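Local coordinates for peptidoglycan N-acetylglucosamine deacetylase (Agathobacter rectalis, PDB 5JMU), which probably removes acetyl groups from N-acetylglucosamine units of peptidoglycan, using a zinc-dependent catalytic domain of the NodB-homology (polysaccharide deacetylase) family, at residues Phe50-Thr55 with Asn61-Glu66; Val73-Ala78 with Ser101-Gln106. All blocks are in the same frame, centred on the assembly; numbering follows the deposited sequence. Where two conformers were deposited one is given.

Interaction 1: residues Phe50-Thr55 with Asn61-Glu66; sequences FFVTNT and NMIAEE
Glu-66 lays its carboxylate over one face of the Phe-50 ring, where strand 49-53 is covered by helix 61-68. The two planes lie 14° apart and stack, with CD displaced toward the rim of the ring: CD of Glu-66 is 3.4 Å from CG of Phe-50. In Glu-66, CG stands anti to its own carbonyl carbon (chi1 -72°), which puts it over the ring in a CH-pi contact, 4.0 Å from the ring centroid, and the extended chain beyond then lays the carboxylate across the same face. OE1 points to the strand, 3.3 Å from CB of Phe-50 and 3.5 Å from CG1 of Val-52, while OE2 lies by CD1 of Phe-50. Farther along the strand, CG2 of Val-52 meets CD1 of Ile-63 at 4.2 Å; the Ile-63 chain, with chi2 at 170°, stretches its end toward the sheet although its CB does not face it. Phe-50 also packs on Leu-37 and Leu-38 of helix 34-43 and on the ring of Phe-26. An alanine in place of Phe-50 would take away the surface under the carboxylate and is likely to set the end of Glu-66 free to turn. OE1 is buried against carbon with no polar partner in the model, a setting that may raise the carboxylate's pKa and favour the protonated form.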
loop_
_atom_site.group_PDB
_atom_site.type_symbol
_atom_site.label_atom_id
_atom_site.label_comp_id
_atom_site.label_asym_id
_atom_site.label_seq_id
_atom_site.Cartn_x
_atom_site.Cartn_y
_atom_site.Cartn_z
ATOM N N PHE A 50 3.521 -3.455 2.485
ATOM C CA PHE A 50 2.223 -4.141 2.518
ATOM C C PHE A 50 1.211 -3.321 3.269
ATOM O O PHE A 50 1.426 -3.003 4.447
ATOM C CB PHE A 50 2.384 -5.519 3.169
ATOM C CG PHE A 50 3.195 -6.445 2.314
ATOM C CD1 PHE A 50 2.596 -7.240 1.335
ATOM C CD2 PHE A 50 4.588 -6.459 2.440
ATOM C CE1 PHE A 50 3.382 -8.108 0.525
ATOM C CE2 PHE A 50 5.375 -7.291 1.618
ATOM C CZ PHE A 50 4.756 -8.116 0.647
ATOM N N PHE A 51 0.117 -2.985 2.590
ATOM C CA PHE A 51 -0.994 -2.265 3.233
ATOM C C PHE A 51 -2.052 -3.310 3.555
ATOM O O PHE A 51 -2.785 -3.755 2.661
ATOM C CB PHE A 51 -1.509 -1.152 2.308
ATOM C CG PHE A 51 -0.521 -0.035 2.140
ATOM C CD1 PHE A 51 -0.451 0.965 3.097
ATOM C CD2 PHE A 51 0.327 0.005 1.057
ATOM C CE1 PHE A 51 0.437 2.038 2.957
ATOM C CE2 PHE A 51 1.240 1.065 0.903
ATOM C CZ PHE A 51 1.286 2.101 1.855
ATOM N N VAL A 52 -2.116 -3.708 4.834
ATOM C CA VAL A 52 -2.795 -4.960 5.190
ATOM C C VAL A 52 -4.226 -4.810 5.729
ATOM O O VAL A 52 -4.666 -3.712 6.136
ATOM C CB VAL A 52 -1.926 -5.764 6.214
ATOM C CG1 VAL A 52 -0.566 -6.126 5.561
ATOM C CG2 VAL A 52 -1.702 -4.983 7.494
ATOM N N THR A 53 -4.956 -5.937 5.692
ATOM C CA THR A 53 -6.324 -6.003 6.144
ATOM C C THR A 53 -6.451 -7.239 7.006
ATOM O O THR A 53 -5.520 -8.060 7.042
ATOM C CB THR A 53 -7.344 -6.184 4.990
ATOM O OG1 THR A 53 -7.210 -7.508 4.447
ATOM C CG2 THR A 53 -7.184 -5.133 3.917
ATOM N N ASN A 54 -7.617 -7.409 7.615
ATOM C CA ASN A 54 -7.915 -8.662 8.277
ATOM C C ASN A 54 -9.020 -9.430 7.551
ATOM O O ASN A 54 -9.822 -10.151 8.168
ATOM C CB ASN A 54 -8.293 -8.406 9.728
ATOM C CG ASN A 54 -8.119 -9.646 10.576
ATOM O OD1 ASN A 54 -7.156 -10.407 10.393
ATOM N ND2 ASN A 54 -9.029 -9.855 11.473
ATOM N N THR A 55 -9.047 -9.269 6.221
ATOM C CA THR A 55 -10.076 -9.937 5.416
ATOM C C THR A 55 -9.917 -11.464 5.393
ATOM O O THR A 55 -10.894 -12.214 5.260
ATOM C CB THR A 55 -10.032 -9.397 3.978
ATOM O OG1 THR A 55 -10.421 -8.020 4.004
ATOM C CG2 THR A 55 -11.028 -10.142 3.094
ATOM N N ASN A 61 -0.741 -14.539 10.306
ATOM C CA ASN A 61 0.669 -14.659 10.668
ATOM C C ASN A 61 1.617 -14.199 9.573
ATOM O O ASN A 61 2.799 -13.961 9.850
ATOM C CB ASN A 61 0.988 -16.096 11.033
ATOM C CG ASN A 61 0.750 -17.036 9.864
ATOM O OD1 ASN A 61 -0.309 -16.976 9.222
ATOM N ND2 ASN A 61 1.742 -17.905 9.556
HETATM N N MSE A 62 1.114 -14.028 8.337
HETATM C CA MSE A 62 1.982 -13.453 7.294
HETATM C C MSE A 62 2.367 -12.023 7.569
HETATM O O MSE A 62 3.375 -11.547 7.035
HETATM C CB MSE A 62 1.338 -13.530 5.920
HETATM C CG MSE A 62 1.236 -14.923 5.344
HETATM SE SE MSE A 62 2.977 -15.809 5.117
HETATM C CE MSE A 62 3.112 -16.680 6.779
ATOM N N ILE A 63 1.598 -11.333 8.411
ATOM C CA ILE A 63 1.972 -9.966 8.783
ATOM C C ILE A 63 3.285 -10.012 9.592
ATOM O O ILE A 63 4.194 -9.200 9.373
ATOM C CB ILE A 63 0.868 -9.304 9.586
ATOM C CG1 ILE A 63 -0.341 -9.116 8.684
ATOM C CG2 ILE A 63 1.344 -7.968 10.241
ATOM C CD1 ILE A 63 -1.622 -8.666 9.461
ATOM N N ALA A 64 3.378 -10.962 10.521
ATOM C CA ALA A 64 4.627 -11.163 11.249
ATOM C C ALA A 64 5.765 -11.481 10.288
ATOM O O ALA A 64 6.853 -10.978 10.441
ATOM C CB ALA A 64 4.485 -12.293 12.307
ATOM N N GLU A 65 5.510 -12.346 9.309
ATOM C CA GLU A 65 6.562 -12.717 8.348
ATOM C C GLU A 65 6.997 -11.530 7.473
ATOM O O GLU A 65 8.192 -11.398 7.140
ATOM C CB GLU A 65 6.078 -13.882 7.465
ATOM C CG GLU A 65 7.211 -14.584 6.718
ATOM C CD GLU A 65 8.262 -15.262 7.621
ATOM O OE1 GLU A 65 7.973 -15.605 8.790
ATOM O OE2 GLU A 65 9.402 -15.468 7.144
ATOM N N GLU A 66 6.041 -10.695 7.066
ATOM C CA GLU A 66 6.389 -9.524 6.262
ATOM C C GLU A 66 7.384 -8.637 7.013
ATOM O O GLU A 66 8.404 -8.190 6.468
ATOM C CB GLU A 66 5.129 -8.724 5.896
ATOM C CG GLU A 66 4.283 -9.453 4.842
ATOM C CD GLU A 66 2.867 -8.902 4.703
ATOM O OE1 GLU A 66 2.475 -7.942 5.409
ATOM O OE2 GLU A 66 2.085 -9.508 3.909
#

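Interaction 2: residues Val73-Ala78 with Ser101-Gln106; sequences VAIHSA and SIIKAQ. With ZN (zinc ion), chain C.
Strand 73-77 and helix 101-106 run roughly antiparallel, their axes 9.5 Å apart at closest approach and 152° between their directions, with the CA atoms of Val-73 and Ile-103 coming nearest each other. Ile-103 carries the contact on the helix side and divides its branches between two strand residues. Its CG2 lies 3.8 Å from CG1 of Val-73, with its own CG1 almost as near, as the two side chains pass alongside each other in opposite directions. Val-73 brings that methyl forward by holding CG1 opposite its backbone N (chi1 172°). The other arm of Ile-103, extended at chi2 165°, ends in CD1, which lies 3.6 Å from CG1 of Ile-75 and also rests against the backbone O of Ala-74. The helix thereby covers one side of the parallel sheet in the deacetylase domain, whose fold in this family is a distorted beta/alpha barrel with the metal site at the C-terminal ends of the strands. Toward that end of strand 72-77, His-76 lies beyond the helix contact, and its NE2 binds the zinc ion at 2.1 Å. Asp-28 and His-80 supply the other protein ligands, and three waters complete the shell at 2.1 to 2.2 Å. The second ring nitrogen, ND1, is hydrogen-bonded to the backbone O of Arg-115, which fixes the rotation of the imidazole and is consistent with a proton on ND1 while NE2 keeps its lone pair for the metal. Beyond the histidine, OD2 of Asp-95 in helix 89-107 is hydrogen-bonded to both Ser-77 OG and Ala-78 N.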
loop_
_atom_site.group_PDB
_atom_site.type_symbol
_atom_site.label_atom_id
_atom_site.label_comp_id
_atom_site.label_asym_id
_atom_site.label_seq_id
_atom_site.Cartn_x
_atom_site.Cartn_y
_atom_site.Cartn_z
ATOM N N VAL A 73 5.231 -2.842 7.009
ATOM C CA VAL A 73 3.860 -3.240 7.257
ATOM C C VAL A 73 3.065 -1.999 7.628
ATOM O O VAL A 73 3.421 -1.272 8.592
ATOM C CB VAL A 73 3.806 -4.298 8.390
ATOM C CG1 VAL A 73 2.320 -4.568 8.789
ATOM C CG2 VAL A 73 4.466 -5.556 7.901
ATOM N N ALA A 74 2.052 -1.710 6.813
ATOM C CA ALA A 74 1.261 -0.489 6.945
ATOM C C ALA A 74 -0.241 -0.854 7.009
ATOM O O ALA A 74 -0.641 -1.972 6.702
ATOM C CB ALA A 74 1.549 0.441 5.774
ATOM N N ILE A 75 -1.078 0.100 7.409
ATOM C CA ILE A 75 -2.506 -0.176 7.546
ATOM C C ILE A 75 -3.289 0.090 6.287
ATOM O O ILE A 75 -3.065 1.118 5.684
ATOM C CB ILE A 75 -3.086 0.706 8.665
ATOM C CG1 ILE A 75 -2.457 0.304 9.997
ATOM C CG2 ILE A 75 -4.635 0.520 8.741
ATOM C CD1 ILE A 75 -2.810 1.238 11.204
ATOM N N HIS A 76 -4.187 -0.835 5.893
ATOM C CA HIS A 76 -5.189 -0.539 4.852
ATOM C C HIS A 76 -6.545 -0.419 5.559
ATOM O O HIS A 76 -7.116 0.674 5.668
ATOM C CB HIS A 76 -5.159 -1.622 3.770
ATOM C CG HIS A 76 -5.883 -1.286 2.490
ATOM N ND1 HIS A 76 -5.935 -0.010 1.953
ATOM C CD2 HIS A 76 -6.543 -2.098 1.631
ATOM C CE1 HIS A 76 -6.633 -0.064 0.815
ATOM N NE2 HIS A 76 -7.024 -1.311 0.605
ATOM N N SER A 77 -6.999 -1.521 6.130
ATOM C CA SER A 77 -8.258 -1.511 6.888
ATOM C C SER A 77 -8.503 -2.882 7.500
ATOM O O SER A 77 -8.202 -3.882 6.877
ATOM C CB SER A 77 -9.434 -1.144 5.955
ATOM O OG SER A 77 -10.668 -1.411 6.613
ATOM N N ALA A 78 -9.020 -2.942 8.718
ATOM C CA ALA A 78 -9.292 -4.267 9.267
ATOM C C ALA A 78 -10.398 -4.950 8.483
ATOM O O ALA A 78 -10.247 -6.104 8.064
ATOM C CB ALA A 78 -9.657 -4.178 10.797
ATOM N N SER A 101 -3.751 -2.720 15.974
ATOM C CA SER A 101 -3.583 -3.640 17.098
ATOM C C SER A 101 -3.123 -5.013 16.611
ATOM O O SER A 101 -2.260 -5.641 17.256
ATOM C CB SER A 101 -4.864 -3.759 17.887
ATOM O OG SER A 101 -4.931 -2.586 18.674
ATOM N N ILE A 102 -3.682 -5.472 15.493
ATOM C CA ILE A 102 -3.229 -6.760 14.953
ATOM C C ILE A 102 -1.773 -6.651 14.502
ATOM O O ILE A 102 -0.969 -7.591 14.719
ATOM C CB ILE A 102 -4.145 -7.239 13.800
ATOM C CG1 ILE A 102 -5.480 -7.703 14.398
ATOM C CG2 ILE A 102 -3.482 -8.366 13.040
ATOM C CD1 ILE A 102 -6.613 -7.739 13.318
ATOM N N ILE A 103 -1.430 -5.521 13.886
ATOM C CA ILE A 103 -0.036 -5.349 13.458
ATOM C C ILE A 103 0.903 -5.335 14.670
ATOM O O ILE A 103 1.957 -5.964 14.657
ATOM C CB ILE A 103 0.121 -4.058 12.643
ATOM C CG1 ILE A 103 -0.622 -4.232 11.332
ATOM C CG2 ILE A 103 1.579 -3.696 12.394
ATOM C CD1 ILE A 103 -0.854 -2.863 10.559
ATOM N N LYS A 104 0.499 -4.699 15.751
ATOM C CA LYS A 104 1.301 -4.692 16.971
ATOM C C LYS A 104 1.467 -6.093 17.550
ATOM O O LYS A 104 2.577 -6.504 17.946
ATOM C CB LYS A 104 0.644 -3.766 18.004
ATOM C CG LYS A 104 1.239 -3.887 19.376
ATOM C CD LYS A 104 2.624 -3.282 19.414
ATOM C CE LYS A 104 3.035 -3.114 20.898
ATOM N NZ LYS A 104 4.482 -2.851 21.132
ATOM N N ALA A 105 0.340 -6.828 17.632
ATOM C CA ALA A 105 0.334 -8.230 18.110
ATOM C C ALA A 105 1.328 -9.073 17.310
ATOM O O ALA A 105 2.136 -9.839 17.854
ATOM C CB ALA A 105 -1.087 -8.817 17.982
ATOM N N GLN A 106 1.275 -8.906 15.992
ATOM C CA GLN A 106 2.058 -9.758 15.092
ATOM C C GLN A 106 3.537 -9.359 14.997
ATOM O O GLN A 106 4.395 -10.225 14.931
ATOM C CB GLN A 106 1.441 -9.706 13.678
ATOM C CG GLN A 106 0.112 -10.498 13.532
ATOM C CD GLN A 106 0.294 -12.016 13.581
ATOM O OE1 GLN A 106 1.392 -12.543 13.368
ATOM N NE2 GLN A 106 -0.795 -12.746 13.896
HETATM ZN ZN ZN C . -8.150 -2.209 -0.923
HETATM O O HOH W 1 -6.770 -1.670 -2.351
HETATM O O HOH W 2 -9.184 -3.050 -2.563
HETATM O O HOH W 3 -9.172 -0.354 -1.399
#

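In the fold
Strands 49-53 and 72-77 are parallel neighbours in one sheet, and helix 61-68 connects them as a beta-alpha-beta unit. Along the chain, interaction 1 closes before interaction 2 opens. Their centres are about 7 Å apart. Probable backbone hydrogen bonds join them, Phe-50 O to Ala-74 N at 2.8 Å and Val-52 O to His-76 N at 2.9 Å. The side chains of the two contacts also touch: Val-52 meets Ile-103, while Val-73 reaches both Ile-63 and Glu-66. Interaction 2 contains the zinc ligand His-76; in interaction 1 the side chain of Val-52 lies about 6 Å from that of His-76 and about 10 Å from the zinc ion.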